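Local atomic coordinates of fibronectin-binding protein BBK32 (Borrelia burgdorferi, PDB entry 6N1L), a protein that binds fibronectin and, through its complement inhibitory domain, probably blocks the classical pathway of complement by binding the protease C1r. Residues K66-L69 / E70-K74. Numbering follows the deposited sequence.
Sequences KEDL and EKNFK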
loop_
_atom_site.group_PDB
_atom_site.type_symbol
_atom_site.label_atom_id
_atom_site.label_comp_id
_atom_site.label_asym_id
_atom_site.label_seq_id
_atom_site.Cartn_x
_atom_site.Cartn_y
_atom_site.Cartn_z
ATOM N N LYS A 66 2.515 11.035 -9.382
ATOM C CA LYS A 66 1.799 9.799 -9.671
ATOM C C LYS A 66 2.761 8.652 -9.931
ATOM O O LYS A 66 2.453 7.498 -9.602
ATOM C CB LYS A 66 0.869 9.995 -10.866
ATOM C CG LYS A 66 0.091 8.741 -11.236
ATOM C CD LYS A 66 -1.058 9.074 -12.138
ATOM C CE LYS A 66 -2.324 8.448 -11.616
ATOM N NZ LYS A 66 -3.521 9.086 -12.198
ATOM N N GLU A 67 3.924 8.948 -10.525
ATOM C CA GLU A 67 4.950 7.928 -10.714
ATOM C C GLU A 67 5.351 7.291 -9.390
ATOM O O GLU A 67 5.505 6.067 -9.303
ATOM C CB GLU A 67 6.172 8.537 -11.406
ATOM C CG GLU A 67 5.972 8.830 -12.893
ATOM C CD GLU A 67 5.342 10.196 -13.166
ATOM O OE1 GLU A 67 4.894 10.870 -12.209
ATOM O OE2 GLU A 67 5.298 10.598 -14.351
ATOM N N ASP A 68 5.532 8.107 -8.346
ATOM C CA ASP A 68 5.932 7.581 -7.047
ATOM C C ASP A 68 4.837 6.700 -6.451
ATOM O O ASP A 68 5.127 5.653 -5.852
ATOM C CB ASP A 68 6.275 8.734 -6.109
ATOM C CG ASP A 68 6.539 8.290 -4.691
ATOM O OD1 ASP A 68 7.549 7.585 -4.454
ATOM O OD2 ASP A 68 5.734 8.659 -3.800
ATOM N N LEU A 69 3.578 7.122 -6.586
ATOM C CA LEU A 69 2.471 6.289 -6.119
ATOM C C LEU A 69 2.430 4.972 -6.886
ATOM O O LEU A 69 2.223 3.897 -6.295
ATOM C CB LEU A 69 1.147 7.044 -6.259
ATOM C CG LEU A 69 -0.146 6.273 -5.942
ATOM C CD1 LEU A 69 -0.123 5.776 -4.503
ATOM C CD2 LEU A 69 -1.409 7.091 -6.204
ATOM N N GLU A 70 2.654 5.034 -8.201
ATOM C CA GLU A 70 2.591 3.814 -9.006
ATOM C C GLU A 70 3.763 2.891 -8.692
ATOM O O GLU A 70 3.597 1.658 -8.650
ATOM C CB GLU A 70 2.526 4.180 -10.494
ATOM C CG GLU A 70 1.101 4.190 -11.050
ATOM C CD GLU A 70 0.918 5.068 -12.286
ATOM O OE1 GLU A 70 1.894 5.728 -12.700
ATOM O OE2 GLU A 70 -0.205 5.093 -12.845
ATOM N N LYS A 71 4.945 3.468 -8.437
ATOM C CA LYS A 71 6.095 2.680 -8.004
ATOM C C LYS A 71 5.805 1.958 -6.699
ATOM O O LYS A 71 6.039 0.748 -6.579
ATOM C CB LYS A 71 7.320 3.577 -7.845
ATOM C CG LYS A 71 8.600 2.840 -7.503
ATOM C CD LYS A 71 8.868 1.734 -8.517
ATOM C CE LYS A 71 10.355 1.446 -8.666
ATOM N NZ LYS A 71 10.701 0.065 -8.192
ATOM N N ASN A 72 5.277 2.681 -5.707
ATOM C CA ASN A 72 4.935 2.048 -4.439
ATOM C C ASN A 72 3.893 0.943 -4.628
ATOM O O ASN A 72 3.944 -0.085 -3.943
ATOM C CB ASN A 72 4.432 3.099 -3.449
ATOM C CG ASN A 72 5.552 3.975 -2.905
ATOM O OD1 ASN A 72 6.727 3.618 -2.976
ATOM N ND2 ASN A 72 5.186 5.125 -2.354
ATOM N N PHE A 73 2.938 1.130 -5.544
ATOM C CA PHE A 73 1.956 0.061 -5.754
ATOM C C PHE A 73 2.581 -1.133 -6.467
ATOM O O PHE A 73 2.228 -2.284 -6.183
ATOM C CB PHE A 73 0.732 0.566 -6.515
ATOM C CG PHE A 73 -0.436 0.869 -5.614
ATOM C CD1 PHE A 73 -0.556 2.111 -5.014
ATOM C CD2 PHE A 73 -1.382 -0.102 -5.320
ATOM C CE1 PHE A 73 -1.619 2.386 -4.147
ATOM C CE2 PHE A 73 -2.433 0.161 -4.462
ATOM C CZ PHE A 73 -2.563 1.412 -3.879
ATOM N N LYS A 74 3.519 -0.895 -7.382
ATOM C CA LYS A 74 4.200 -2.042 -7.987
ATOM C C LYS A 74 5.034 -2.785 -6.959
ATOM O O LYS A 74 5.068 -4.025 -6.963
ATOM C CB LYS A 74 5.050 -1.602 -9.179
ATOM C CG LYS A 74 4.216 -1.419 -10.450
ATOM C CD LYS A 74 3.151 -2.527 -10.590
ATOM C CE LYS A 74 2.345 -2.398 -11.886
ATOM N NZ LYS A 74 1.372 -3.529 -12.112
HETATM O O HOH W 1 3.240 6.955 -2.555
HETATM O O HOH W 2 6.309 7.763 -1.231
#
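Asp68 and Asn72, one turn apart in the helix 66-87, meet through two waters rather than directly: OD2 of Asp68 lies 3.9 Å from ND2 of Asn72, and the carboxylate and amide planes are turned 74° apart. Each water donates a hydrogen bond to OD2 and accepts one from ND2; the shortest leg, 2.7 Å, runs from Asn72 ND2 to the first water, whose other leg, to Asp68 OD2, is long at 3.3 Å. Different first torsions bring the two groups to the same pair of waters, Asp68 carrying CG anti to its N (chi1 173°) and Asn72 carrying CG anti to its carbonyl carbon (chi1 -74°). Asn72 OD1 accepts a weak hydrogen bond from Lys29 of helix 9-44.

Leu69 and Phe73 run alongside each other into the bundle, with Leu69 CD1 3.7 Å from Phe73 CE1. Leu69 O sits in the plane of the Phe73 ring at its edge, 3.5 Å from CD1, while the same oxygen accepts the bond from Phe73 N. Ile30, Ile116 and Ile129 are among the residues that surround this pair.

Glu70, extended beyond CG, crosses Lys66 at a slant, its OE1 3.8 Å from Lys66 CG. Their charged atoms are not in contact, Lys66 NZ lying 5.2 Å from Glu70 OE2; the amine instead donates a hydrogen bond to Ile116 O of helix 93-117.

The i to i+4 backbone bonds set this spacing. The chemistry implies a helix turn with divided roles: apolar contacts and the Lys66 amine join it to the bundle, while two waters link Asp68 to Asn72 and any Lys66-Glu70 attraction probably acts only at a distance.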